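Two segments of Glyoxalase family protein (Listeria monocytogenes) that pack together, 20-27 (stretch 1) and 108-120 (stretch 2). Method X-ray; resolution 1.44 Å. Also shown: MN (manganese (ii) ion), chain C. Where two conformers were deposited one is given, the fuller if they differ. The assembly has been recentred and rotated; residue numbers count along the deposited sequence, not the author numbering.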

ATOM      1  N   ALA A  20       2.388 -17.617  -5.174  1.00 18.14           N
ATOM      2  CA  ALA A  20       3.573 -17.948  -5.972  1.00 18.24           C
ATOM      3  C   ALA A  20       4.243 -16.649  -6.406  1.00 19.13           C
ATOM      4  O   ALA A  20       5.497 -16.618  -6.374  1.00 19.05           O
ATOM      5  CB  ALA A  20       3.164 -18.813  -7.124  1.00 25.65           C
ATOM      6  N   PHE A  21       3.453 -15.621  -6.777  1.00 20.10           N
ATOM      7  CA  PHE A  21       4.016 -14.322  -7.121  1.00 18.06           C
ATOM      8  C   PHE A  21       4.879 -13.778  -5.976  1.00 16.51           C
ATOM      9  O   PHE A  21       6.048 -13.397  -6.146  1.00 19.29           O
ATOM     10  CB  PHE A  21       2.794 -13.412  -7.406  1.00 18.96           C
ATOM     11  CG  PHE A  21       3.209 -11.986  -7.732  1.00 18.30           C
ATOM     12  CD1 PHE A  21       3.688 -11.652  -8.973  1.00 22.93           C
ATOM     13  CD2 PHE A  21       3.083 -11.030  -6.756  1.00 21.53           C
ATOM     14  CE1 PHE A  21       4.120 -10.370  -9.265  1.00 24.39           C
ATOM     15  CE2 PHE A  21       3.510  -9.741  -7.018  1.00 23.03           C
ATOM     16  CZ  PHE A  21       3.961  -9.410  -8.288  1.00 26.02           C
ATOM     17  N   LEU A  22       4.310 -13.766  -4.757  1.00 19.28           N
ATOM     18  CA  LEU A  22       4.942 -13.131  -3.625  1.00 18.04           C
ATOM     19  C   LEU A  22       6.203 -13.880  -3.170  1.00 19.33           C
ATOM     20  O   LEU A  22       7.169 -13.259  -2.750  1.00 20.34           O
ATOM     21  CB  LEU A  22       3.987 -13.048  -2.420  1.00 17.53           C
ATOM     22  CG  LEU A  22       2.778 -12.135  -2.595  1.00 19.81           C
ATOM     23  CD1 LEU A  22       1.894 -12.243  -1.368  1.00 18.29           C
ATOM     24  CD2 LEU A  22       3.278 -10.699  -2.837  1.00 18.72           C
ATOM     25  N   GLN A  23       6.076 -15.203  -3.155  1.00 19.96           N
ATOM     26  CA  GLN A  23       7.143 -16.117  -2.777  1.00 20.14           C
ATOM     27  C   GLN A  23       8.260 -16.161  -3.838  1.00 24.10           C
ATOM     28  O   GLN A  23       9.448 -16.034  -3.536  1.00 21.20           O
ATOM     29  CB  GLN A  23       6.599 -17.568  -2.667  1.00 21.08           C
ATOM     30  CG  GLN A  23       5.862 -17.800  -1.334  1.00 21.17           C
ATOM     31  CD  GLN A  23       5.367 -19.234  -1.156  1.00 21.07           C
ATOM     32  OE1 GLN A  23       5.250 -20.031  -2.083  1.00 29.41           O
ATOM     33  NE2 GLN A  23       5.110 -19.558   0.106  1.00 32.71           N
ATOM     34  N   ASN A  24       7.913 -16.374  -5.105  1.00 24.74           N
ATOM     35  CA  ASN A  24       9.007 -16.423  -6.100  1.00 21.55           C
ATOM     36  C   ASN A  24       9.691 -15.073  -6.211  1.00 23.94           C
ATOM     37  O   ASN A  24      10.923 -15.116  -6.219  1.00 28.24           O
ATOM     38  CB  ASN A  24       8.469 -16.852  -7.464  0.64 24.72           C
ATOM     39  CG  ASN A  24       9.560 -17.103  -8.477  0.64 24.35           C
ATOM     40  OD1 ASN A  24      10.088 -18.225  -8.573  0.64 29.04           O
ATOM     41  ND2 ASN A  24       9.947 -16.127  -9.268  0.64 32.02           N
ATOM     42  N   ILE A  25       9.003 -13.953  -6.308  1.00 21.97           N
ATOM     43  CA  ILE A  25       9.593 -12.633  -6.468  1.00 22.48           C
ATOM     44  C   ILE A  25      10.138 -12.037  -5.175  1.00 20.05           C
ATOM     45  O   ILE A  25      11.307 -11.597  -5.161  1.00 22.57           O
ATOM     46  CB  ILE A  25       8.554 -11.598  -6.975  1.00 21.81           C
ATOM     47  CG1 ILE A  25       7.981 -12.027  -8.337  1.00 29.37           C
ATOM     48  CG2 ILE A  25       9.259 -10.249  -7.200  1.00 19.44           C
ATOM     49  CD1 ILE A  25       9.102 -12.522  -9.234  1.00 35.41           C
ATOM     50  N   PHE A  26       9.268 -11.945  -4.160  1.00 20.06           N
ATOM     51  CA  PHE A  26       9.704 -11.209  -2.974  1.00 20.76           C
ATOM     52  C   PHE A  26      10.236 -12.136  -1.893  1.00 21.65           C
ATOM     53  O   PHE A  26      10.543 -11.645  -0.789  1.00 22.08           O
ATOM     54  CB  PHE A  26       8.494 -10.479  -2.353  1.00 19.46           C
ATOM     55  CG  PHE A  26       7.840  -9.444  -3.244  1.00 17.25           C
ATOM     56  CD1 PHE A  26       6.604  -9.617  -3.819  1.00 22.68           C
ATOM     57  CD2 PHE A  26       8.496  -8.272  -3.517  1.00 23.50           C
ATOM     58  CE1 PHE A  26       6.064  -8.722  -4.736  1.00 26.98           C
ATOM     59  CE2 PHE A  26       7.943  -7.360  -4.383  1.00 22.48           C
ATOM     60  CZ  PHE A  26       6.714  -7.532  -4.969  1.00 17.83           C
ATOM     61  N   ASN A  27      10.286 -13.445  -2.091  1.00 20.53           N
ATOM     62  CA  ASN A  27      10.703 -14.333  -0.981  1.00 20.01           C
ATOM     63  C   ASN A  27       9.871 -14.197   0.276  1.00 22.10           C
ATOM     64  O   ASN A  27      10.290 -14.440   1.411  1.00 21.09           O
ATOM     65  CB  ASN A  27      12.193 -14.145  -0.662  1.00 24.78           C
ATOM     66  CG  ASN A  27      12.945 -14.921  -1.734  1.00 27.27           C
ATOM     67  OD1 ASN A  27      12.758 -16.164  -1.837  1.00 40.86           O
ATOM     68  ND2 ASN A  27      13.573 -14.148  -2.599  1.00 34.04           N
ATOM     69  N   TYR A 108       9.164  -1.883 -12.487  1.00 18.79           N
ATOM     70  CA  TYR A 108       7.736  -1.741 -12.254  1.00 19.46           C
ATOM     71  C   TYR A 108       7.020  -2.876 -12.960  1.00 18.41           C
ATOM     72  O   TYR A 108       7.309  -3.115 -14.144  1.00 21.66           O
ATOM     73  CB  TYR A 108       7.300  -0.425 -12.909  1.00 20.23           C
ATOM     74  CG  TYR A 108       7.607   0.816 -12.116  1.00 18.92           C
ATOM     75  CD1 TYR A 108       8.745   1.554 -12.373  1.00 21.67           C
ATOM     76  CD2 TYR A 108       6.732   1.272 -11.138  1.00 17.08           C
ATOM     77  CE1 TYR A 108       9.042   2.702 -11.664  1.00 27.24           C
ATOM     78  CE2 TYR A 108       7.017   2.448 -10.441  1.00 19.04           C
ATOM     79  CZ  TYR A 108       8.169   3.168 -10.722  1.00 22.55           C
ATOM     80  OH  TYR A 108       8.442   4.333 -10.004  1.00 28.91           O
ATOM     81  N   PHE A 109       6.152  -3.558 -12.227  1.00 19.66           N
ATOM     82  CA  PHE A 109       5.525  -4.768 -12.740  1.00 21.81           C
ATOM     83  C   PHE A 109       4.228  -5.027 -11.986  1.00 21.48           C
ATOM     84  O   PHE A 109       3.950  -4.468 -10.907  1.00 21.67           O
ATOM     85  CB  PHE A 109       6.476  -5.981 -12.623  1.00 19.64           C
ATOM     86  CG  PHE A 109       6.928  -6.238 -11.185  1.00 18.02           C
ATOM     87  CD1 PHE A 109       6.445  -7.274 -10.405  1.00 16.27           C
ATOM     88  CD2 PHE A 109       7.881  -5.413 -10.639  1.00 17.17           C
ATOM     89  CE1 PHE A 109       6.877  -7.478  -9.105  1.00 17.91           C
ATOM     90  CE2 PHE A 109       8.377  -5.594  -9.358  1.00 17.69           C
ATOM     91  CZ  PHE A 109       7.898  -6.644  -8.608  1.00 19.91           C
ATOM     92  N   TYR A 110       3.312  -5.792 -12.553  1.00 22.60           N
ATOM     93  CA  TYR A 110       2.011  -5.998 -11.910  1.00 20.40           C
ATOM     94  C   TYR A 110       1.943  -7.400 -11.333  1.00 21.74           C
ATOM     95  O   TYR A 110       2.793  -8.200 -11.716  1.00 22.40           O
ATOM     96  CB  TYR A 110       0.858  -5.945 -12.967  1.00 22.23           C
ATOM     97  CG  TYR A 110       0.814  -4.581 -13.605  1.00 23.63           C
ATOM     98  CD1 TYR A 110       1.714  -4.308 -14.650  1.00 24.64           C
ATOM     99  CD2 TYR A 110      -0.031  -3.581 -13.130  1.00 23.56           C
ATOM    100  CE1 TYR A 110       1.704  -3.056 -15.241  1.00 28.21           C
ATOM    101  CE2 TYR A 110      -0.006  -2.311 -13.738  1.00 25.17           C
ATOM    102  CZ  TYR A 110       0.866  -2.073 -14.758  1.00 25.03           C
ATOM    103  OH  TYR A 110       0.876  -0.846 -15.377  1.00 27.74           O
ATOM    104  N   ASP A 111       0.960  -7.650 -10.458  1.00 20.24           N
ATOM    105  CA  ASP A 111       0.772  -9.051 -10.038  1.00 20.94           C
ATOM    106  C   ASP A 111      -0.239  -9.704 -10.978  1.00 23.10           C
ATOM    107  O   ASP A 111      -0.285  -9.323 -12.155  1.00 25.11           O
ATOM    108  CB  ASP A 111       0.356  -9.214  -8.583  1.00 23.21           C
ATOM    109  CG  ASP A 111      -0.914  -8.453  -8.215  1.00 22.08           C
ATOM    110  OD1 ASP A 111      -1.339  -8.578  -7.021  1.00 22.32           O
ATOM    111  OD2 ASP A 111      -1.484  -7.798  -9.091  1.00 17.14           O
ATOM    112  N   PHE A 112      -1.043 -10.611 -10.454  1.00 20.88           N
ATOM    113  CA  PHE A 112      -2.059 -11.240 -11.316  1.00 23.39           C
ATOM    114  C   PHE A 112      -3.406 -10.551 -11.134  1.00 23.17           C
ATOM    115  O   PHE A 112      -4.391 -11.036 -11.687  1.00 30.59           O
ATOM    116  CB  PHE A 112      -2.190 -12.717 -10.920  1.00 21.26           C
ATOM    117  CG  PHE A 112      -0.934 -13.543 -11.178  1.00 21.12           C
ATOM    118  CD1 PHE A 112      -0.164 -14.111 -10.175  1.00 24.25           C
ATOM    119  CD2 PHE A 112      -0.517 -13.765 -12.486  1.00 20.49           C
ATOM    120  CE1 PHE A 112       0.965 -14.852 -10.462  1.00 24.26           C
ATOM    121  CE2 PHE A 112       0.622 -14.500 -12.776  1.00 22.27           C
ATOM    122  CZ  PHE A 112       1.361 -15.085 -11.765  1.00 22.74           C
ATOM    123  N   ASP A 113      -3.443  -9.438 -10.391  1.00 23.20           N
ATOM    124  CA  ASP A 113      -4.746  -8.818 -10.068  1.00 19.31           C
ATOM    125  C   ASP A 113      -4.671  -7.300 -10.242  1.00 21.14           C
ATOM    126  O   ASP A 113      -5.328  -6.559  -9.463  1.00 22.27           O
ATOM    127  CB  ASP A 113      -5.075  -9.151  -8.591  1.00 17.86           C
ATOM    128  CG  ASP A 113      -5.326 -10.653  -8.470  1.00 18.12           C
ATOM    129  OD1 ASP A 113      -6.457 -11.111  -8.768  1.00 22.79           O
ATOM    130  OD2 ASP A 113      -4.391 -11.418  -8.124  1.00 22.58           O
ATOM    131  N   ASN A 114      -3.909  -6.836 -11.250  1.00 21.78           N
ATOM    132  CA  ASN A 114      -3.861  -5.395 -11.501  1.00 21.31           C
ATOM    133  C   ASN A 114      -3.383  -4.538 -10.349  1.00 18.75           C
ATOM    134  O   ASN A 114      -3.625  -3.325 -10.366  1.00 22.01           O
ATOM    135  CB  ASN A 114      -5.171  -4.813 -12.041  1.00 25.46           C
ATOM    136  CG  ASN A 114      -5.436  -5.255 -13.477  1.00 26.50           C
ATOM    137  OD1 ASN A 114      -6.541  -5.004 -13.980  1.00 37.82           O
ATOM    138  ND2 ASN A 114      -4.506  -5.940 -14.108  1.00 31.66           N
ATOM    139  N   HIS A 115      -2.555  -5.043  -9.454  1.00 20.63           N
ATOM    140  CA  HIS A 115      -1.808  -4.202  -8.515  1.00 18.26           C
ATOM    141  C   HIS A 115      -0.412  -3.899  -9.094  1.00 18.76           C
ATOM    142  O   HIS A 115       0.379  -4.822  -9.394  1.00 20.24           O
ATOM    143  CB  HIS A 115      -1.562  -5.028  -7.235  1.00 18.53           C
ATOM    144  CG  HIS A 115      -2.770  -5.446  -6.472  1.00 18.75           C
ATOM    145  ND1 HIS A 115      -3.226  -6.745  -6.342  1.00 19.52           N
ATOM    146  CD2 HIS A 115      -3.590  -4.698  -5.673  1.00 20.37           C
ATOM    147  CE1 HIS A 115      -4.334  -6.747  -5.588  1.00 20.09           C
ATOM    148  NE2 HIS A 115      -4.561  -5.513  -5.157  1.00 21.43           N
ATOM    149  N   LEU A 116      -0.004  -2.633  -9.105  1.00 17.99           N
ATOM    150  CA  LEU A 116       1.350  -2.213  -9.473  1.00 16.89           C
ATOM    151  C   LEU A 116       2.323  -2.305  -8.295  1.00 17.35           C
ATOM    152  O   LEU A 116       2.051  -1.887  -7.168  1.00 15.99           O
ATOM    153  CB  LEU A 116       1.254  -0.785  -9.984  1.00 17.95           C
ATOM    154  CG  LEU A 116       2.575  -0.251 -10.573  1.00 18.53           C
ATOM    155  CD1 LEU A 116       3.038  -1.088 -11.766  1.00 16.98           C
ATOM    156  CD2 LEU A 116       2.297   1.174 -11.007  1.00 19.02           C
ATOM    157  N   PHE A 117       3.477  -2.912  -8.605  1.00 16.72           N
ATOM    158  CA  PHE A 117       4.537  -3.038  -7.605  1.00 17.06           C
ATOM    159  C   PHE A 117       5.815  -2.488  -8.232  1.00 16.20           C
ATOM    160  O   PHE A 117       5.956  -2.368  -9.458  1.00 18.51           O
ATOM    161  CB  PHE A 117       4.835  -4.522  -7.333  1.00 17.42           C
ATOM    162  CG  PHE A 117       3.815  -5.151  -6.386  1.00 15.83           C
ATOM    163  CD1 PHE A 117       2.759  -5.917  -6.871  1.00 17.02           C
ATOM    164  CD2 PHE A 117       3.906  -4.967  -5.018  1.00 17.57           C
ATOM    165  CE1 PHE A 117       1.810  -6.498  -6.024  1.00 16.19           C
ATOM    166  CE2 PHE A 117       2.985  -5.528  -4.136  1.00 16.65           C
ATOM    167  CZ  PHE A 117       1.945  -6.322  -4.647  1.00 17.19           C
ATOM    168  N   GLU A 118       6.741  -2.125  -7.374  1.00 17.13           N
ATOM    169  CA  GLU A 118       8.021  -1.592  -7.804  1.00 16.48           C
ATOM    170  C   GLU A 118       9.100  -2.208  -6.909  1.00 17.28           C
ATOM    171  O   GLU A 118       8.960  -2.291  -5.698  1.00 16.92           O
ATOM    172  CB  GLU A 118       7.999  -0.067  -7.722  1.00 17.42           C
ATOM    173  CG  GLU A 118       9.315   0.648  -8.014  1.00 18.85           C
ATOM    174  CD  GLU A 118       9.299   2.150  -7.807  1.00 17.82           C
ATOM    175  OE1 GLU A 118       8.274   2.666  -7.273  1.00 15.21           O
ATOM    176  OE2 GLU A 118      10.314   2.805  -8.171  1.00 17.51           O
ATOM    177  N   LEU A 119      10.200  -2.614  -7.545  1.00 17.34           N
ATOM    178  CA  LEU A 119      11.464  -2.835  -6.844  1.00 17.48           C
ATOM    179  C   LEU A 119      12.416  -1.670  -7.138  1.00 16.14           C
ATOM    180  O   LEU A 119      12.690  -1.340  -8.299  1.00 19.91           O
ATOM    181  CB  LEU A 119      12.017  -4.172  -7.384  1.00 17.74           C
ATOM    182  CG  LEU A 119      11.170  -5.364  -6.898  1.00 17.49           C
ATOM    183  CD1 LEU A 119      11.764  -6.631  -7.509  1.00 20.06           C
ATOM    184  CD2 LEU A 119      11.085  -5.495  -5.390  1.00 18.64           C
ATOM    185  N   HIS A 120      12.775  -0.962  -6.085  1.00 17.92           N
ATOM    186  CA  HIS A 120      13.426   0.332  -6.249  1.00 18.83           C
ATOM    187  C   HIS A 120      14.842   0.185  -5.709  1.00 17.66           C
ATOM    188  O   HIS A 120      14.980  -0.120  -4.520  1.00 17.84           O
ATOM    189  CB  HIS A 120      12.586   1.360  -5.468  1.00 21.45           C
ATOM    190  CG  HIS A 120      13.175   2.748  -5.419  1.00 20.02           C
ATOM    191  ND1 HIS A 120      12.544   3.856  -5.968  1.00 20.97           N
ATOM    192  CD2 HIS A 120      14.252   3.254  -4.753  1.00 20.06           C
ATOM    193  CE1 HIS A 120      13.276   4.928  -5.739  1.00 20.68           C
ATOM    194  NE2 HIS A 120      14.344   4.580  -5.025  1.00 20.75           N
TER
HETATM  195 MN    MN C6000       7.582   4.662  -6.859  1.00 18.49          MN
HETATM  196  O   HOH W   1       9.547   5.232  -7.649  1.00 15.82           O

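No hydrogen bond joins these two stretches; five phenylalanine rings make up most of the contact. They are F21 and F26 from the helix, F109, F112 and F117 from the second stretch. About 390 Å² of surface is buried between the two sides.

Stretch 1 is the end of a helix, residues 20-26. N27 leaves it with a positive phi. Stretch 2 is a strand, 108-110, a turn, and a second strand, 116-120. F109 and F117 pair through two backbone hydrogen bonds, F109 N to F117 O at 3.0 Å and F117 N to F109 O at 2.8 Å. The helix runs nearly along the second strand, at 11°, and against the first, at 155°. At closest approach its axis is 12.2 Å from that of the second strand and 12.3 Å from that of the first. That spacing leaves room for side chains, and large rings fill it.

F21 is the centre of the contact. It gives up 111 Å² to the other stretch, more than any other residue. With chi1 in t, its ring reaches down to the point where the first strand gives way to the turn. D111 CB sits over one face of this ring, 3.6 Å from its centroid and 14° off the normal. This is a CH-pi contact, in which an aliphatic carbon meets the electron-rich face. F21 CZ meets the edge of the F109 ring, at 3.6 Å from F109 CE1. F21 CE2 lies 3.8 Å from F117 CE1, with the two ring planes at 44°. Nearer the backbone, F21 CB touches F112 CE1 at 3.8 Å. The F112 ring covers this exposed margin of the contact.

The F21 ring also covers a polar atom. F21 CE1 is 3.5 Å from Y110 O, and this carbonyl has no hydrogen-bond partner in the model.

F26 is one turn and a little more along the helix. Its CA-to-CB bond points sideways, but the ring reaches the sheet. F26 CZ packs at 3.8 Å from F117 CD2 and at 3.9 Å from F109 CZ. L119 CD2 lies at the edge of the F26 ring, 3.8 Å from F26 CE2. I25 adds looser apolar contacts, with I25 CG2 4.1 Å from F109 CZ and 4.4 Å from L119 CD1. These contacts are apolar, so they rest on close fit and the exclusion of water.

The carboxylate of D111 serves its own turn. D111 OD2 accepts from D113 N at 2.9 Å and H115 N at 3.0 Å, and D111 OD1 accepts from H115 ND1 at 2.7 Å. These bonds brace the turn while D111 CB stays against F21.

Alternation along the second strand separates two roles. F117 and L119 point toward the helix, and E118 points away. E118 OE1 binds the manganese ion at 2.1 Å, and water 1, also on the metal, donates to E118 OE2 at 2.6 Å from its O atom.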